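PDB 3LT3: possible membrane-associated serine protease from Mycobacterium tuberculosis H37Rv, which is a serine protease of the peptidase S1C family that probably protects the bacterium against oxidative stress and acid, a resistance tied to virulence. Local coordinates for residues V112-P117 with P166-N171. The protein carries 1 engineered substitution. Residues are numbered along the deposited sequence; the frame is centred on the assembly and turned at random.
Sequences VVLGYP and PLIDLN
Val-112 O is approached by two donors of the facing strand: Ile-168 N at 2.9 Å, in the carbonyl plane, and the CA-H of Leu-167, with CA 3.5 Å from the oxygen. The return bond, Val-112 N to Ile-168 O at 3.0 Å, makes Val-112 and Ile-168 an antiparallel hydrogen-bonded pair. Beside it, Val-113 and Leu-167 form a non-hydrogen-bonded pair, and Leu-114 N then reaches Pro-166 O at 3.2 Å with an N-H...O angle of 174°. Three bonds thus join strands 110-115 and 166-168, first and last in the order of the six-stranded antiparallel sheet, and close it into the C-terminal barrel of the chymotrypsin-like double-barrel fold. The local axes of 112-115 and 166-168 lie at 145°, antiparallel but twisted, as between strands of a barrel. Opposite sheet faces carry different apolar pairs. On one, Val-113 CG2 lies 3.7 Å from Leu-167 CD1; CG of Leu-167 stands anti to its own nitrogen (chi1 -173°), and the branch bends back toward the valine. Ile-129 also touches this leucine. On the other, Leu-114 and Ile-168 run roughly perpendicular, their CD1 methyls 3.5 Å apart, tighter than usual for carbons, while Thr-20 of helix 15-20 touches both side chains. The pyrrolidine ring of Pro-166 sets its CD 3.3 Å from Leu-114 O, while its CG is 4.3 Å from Leu-114 CB, with Val-24 of strand 24-29 touching both residues.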
ATOM      1  N   VAL A 112      -0.531   3.242  11.555  1.00 21.05           N
ATOM      2  CA  VAL A 112      -1.303   4.228  10.804  1.00 20.86           C
ATOM      3  C   VAL A 112      -1.340   3.869   9.321  1.00 19.62           C
ATOM      4  O   VAL A 112      -0.318   3.504   8.734  1.00 18.71           O
ATOM      5  CB  VAL A 112      -0.756   5.673  10.981  1.00 21.46           C
ATOM      6  CG1 VAL A 112      -1.824   6.688  10.621  1.00 22.24           C
ATOM      7  CG2 VAL A 112      -0.289   5.917  12.412  1.00 22.80           C
ATOM      8  N   VAL A 113      -2.534   3.953   8.740  1.00 19.56           N
ATOM      9  CA  VAL A 113      -2.722   3.830   7.299  1.00 18.82           C
ATOM     10  C   VAL A 113      -2.673   5.233   6.704  1.00 18.93           C
ATOM     11  O   VAL A 113      -3.423   6.117   7.124  1.00 19.73           O
ATOM     12  CB  VAL A 113      -4.087   3.182   6.946  1.00 19.39           C
ATOM     13  CG1 VAL A 113      -4.284   3.120   5.430  1.00 19.13           C
ATOM     14  CG2 VAL A 113      -4.208   1.797   7.561  1.00 19.64           C
ATOM     15  N   LEU A 114      -1.781   5.432   5.740  1.00 18.11           N
ATOM     16  CA  LEU A 114      -1.687   6.709   5.037  1.00 18.46           C
ATOM     17  C   LEU A 114      -2.161   6.547   3.601  1.00 18.11           C
ATOM     18  O   LEU A 114      -1.702   5.654   2.891  1.00 17.17           O
ATOM     19  CB  LEU A 114      -0.250   7.236   5.055  1.00 18.24           C
ATOM     20  CG  LEU A 114       0.502   7.421   6.376  1.00 18.87           C
ATOM     21  CD1 LEU A 114       1.792   8.142   6.081  1.00 19.28           C
ATOM     22  CD2 LEU A 114      -0.307   8.195   7.407  1.00 19.70           C
ATOM     23  N   GLY A 115      -3.082   7.406   3.179  1.00 18.98           N
ATOM     24  CA  GLY A 115      -3.615   7.328   1.828  1.00 19.16           C
ATOM     25  C   GLY A 115      -4.545   8.457   1.443  1.00 20.78           C
ATOM     26  O   GLY A 115      -4.623   9.479   2.127  1.00 21.47           O
ATOM     27  N   TYR A 116      -5.246   8.258   0.331  1.00 21.37           N
ATOM     28  CA  TYR A 116      -6.178   9.243  -0.196  1.00 23.46           C
ATOM     29  C   TYR A 116      -7.542   8.583  -0.411  1.00 24.74           C
ATOM     30  O   TYR A 116      -7.897   8.241  -1.544  1.00 25.20           O
ATOM     31  CB  TYR A 116      -5.636   9.853  -1.500  1.00 23.55           C
ATOM     32  CG  TYR A 116      -4.314  10.581  -1.338  1.00 22.82           C
ATOM     33  CD1 TYR A 116      -4.266  11.973  -1.258  1.00 23.87           C
ATOM     34  CD2 TYR A 116      -3.113   9.877  -1.260  1.00 20.97           C
ATOM     35  CE1 TYR A 116      -3.052  12.643  -1.108  1.00 23.73           C
ATOM     36  CE2 TYR A 116      -1.901  10.535  -1.101  1.00 20.57           C
ATOM     37  CZ  TYR A 116      -1.876  11.913  -1.029  1.00 22.13           C
ATOM     38  OH  TYR A 116      -0.669  12.556  -0.876  1.00 22.25           O
ATOM     39  N   PRO A 117      -8.303   8.378   0.685  1.00 25.60           N
ATOM     40  CA  PRO A 117      -9.633   7.779   0.587  1.00 27.11           C
ATOM     41  C   PRO A 117     -10.536   8.617  -0.307  1.00 29.31           C
ATOM     42  O   PRO A 117     -10.523   9.848  -0.218  1.00 30.58           O
ATOM     43  CB  PRO A 117     -10.145   7.814   2.032  1.00 27.86           C
ATOM     44  CG  PRO A 117      -8.927   7.874   2.866  1.00 26.24           C
ATOM     45  CD  PRO A 117      -7.959   8.701   2.081  1.00 25.46           C
ATOM     46  N   PRO A 166       0.719   2.857   2.391  1.00 16.52           N
ATOM     47  CA  PRO A 166       1.575   2.170   3.348  1.00 16.32           C
ATOM     48  C   PRO A 166       0.960   2.091   4.748  1.00 16.73           C
ATOM     49  O   PRO A 166       0.239   3.002   5.174  1.00 16.89           O
ATOM     50  CB  PRO A 166       2.835   3.038   3.370  1.00 16.46           C
ATOM     51  CG  PRO A 166       2.348   4.410   3.063  1.00 16.58           C
ATOM     52  CD  PRO A 166       1.180   4.234   2.120  1.00 16.66           C
ATOM     53  N   LEU A 167       1.238   0.985   5.434  1.00 16.76           N
ATOM     54  CA  LEU A 167       0.977   0.856   6.855  1.00 17.45           C
ATOM     55  C   LEU A 167       2.280   1.163   7.584  1.00 18.13           C
ATOM     56  O   LEU A 167       3.303   0.511   7.352  1.00 18.06           O
ATOM     57  CB  LEU A 167       0.492  -0.556   7.191  1.00 17.77           C
ATOM     58  CG  LEU A 167       0.014  -0.830   8.620  1.00 18.30           C
ATOM     59  CD1 LEU A 167      -1.394  -0.293   8.831  1.00 18.55           C
ATOM     60  CD2 LEU A 167       0.061  -2.317   8.919  1.00 18.24           C
ATOM     61  N   ILE A 168       2.237   2.157   8.463  1.00 18.92           N
ATOM     62  CA  ILE A 168       3.444   2.683   9.089  1.00 19.89           C
ATOM     63  C   ILE A 168       3.427   2.509  10.613  1.00 21.27           C
ATOM     64  O   ILE A 168       2.406   2.752  11.261  1.00 21.57           O
ATOM     65  CB  ILE A 168       3.679   4.154   8.649  1.00 20.08           C
ATOM     66  CG1 ILE A 168       4.275   4.175   7.237  1.00 19.49           C
ATOM     67  CG2 ILE A 168       4.597   4.905   9.610  1.00 21.21           C
ATOM     68  CD1 ILE A 168       3.892   5.370   6.428  1.00 20.13           C
ATOM     69  N   ASP A 169       4.556   2.064  11.162  1.00 22.28           N
ATOM     70  CA  ASP A 169       4.729   1.920  12.610  1.00 24.10           C
ATOM     71  C   ASP A 169       5.097   3.254  13.276  1.00 25.11           C
ATOM     72  O   ASP A 169       5.187   4.281  12.605  1.00 24.79           O
ATOM     73  CB  ASP A 169       5.758   0.821  12.937  1.00 24.97           C
ATOM     74  CG  ASP A 169       7.174   1.147  12.454  1.00 26.06           C
ATOM     75  OD1 ASP A 169       8.008   0.218  12.449  1.00 27.81           O
ATOM     76  OD2 ASP A 169       7.471   2.309  12.089  1.00 26.47           O
ATOM     77  N   LEU A 170       5.317   3.231  14.588  1.00 26.65           N
ATOM     78  CA  LEU A 170       5.646   4.446  15.343  1.00 28.12           C
ATOM     79  C   LEU A 170       7.052   4.988  15.047  1.00 28.69           C
ATOM     80  O   LEU A 170       7.354   6.143  15.356  1.00 29.70           O
ATOM     81  CB  LEU A 170       5.468   4.212  16.848  1.00 29.92           C
ATOM     82  CG  LEU A 170       4.053   3.933  17.371  1.00 30.17           C
ATOM     83  CD1 LEU A 170       4.105   3.427  18.806  1.00 32.67           C
ATOM     84  CD2 LEU A 170       3.155   5.163  17.270  1.00 30.66           C
ATOM     85  N   ASN A 171       7.902   4.154  14.449  1.00 28.33           N
ATOM     86  CA  ASN A 171       9.260   4.555  14.079  1.00 29.10           C
ATOM     87  C   ASN A 171       9.327   5.295  12.745  1.00 27.79           C
ATOM     88  O   ASN A 171      10.347   5.901  12.415  1.00 28.66           O
ATOM     89  CB  ASN A 171      10.196   3.342  14.058  1.00 29.76           C
ATOM     90  CG  ASN A 171      10.426   2.756  15.438  1.00 32.06           C
ATOM     91  OD1 ASN A 171      10.639   3.483  16.411  1.00 33.87           O
ATOM     92  ND2 ASN A 171      10.390   1.430  15.529  1.00 32.80           N
TER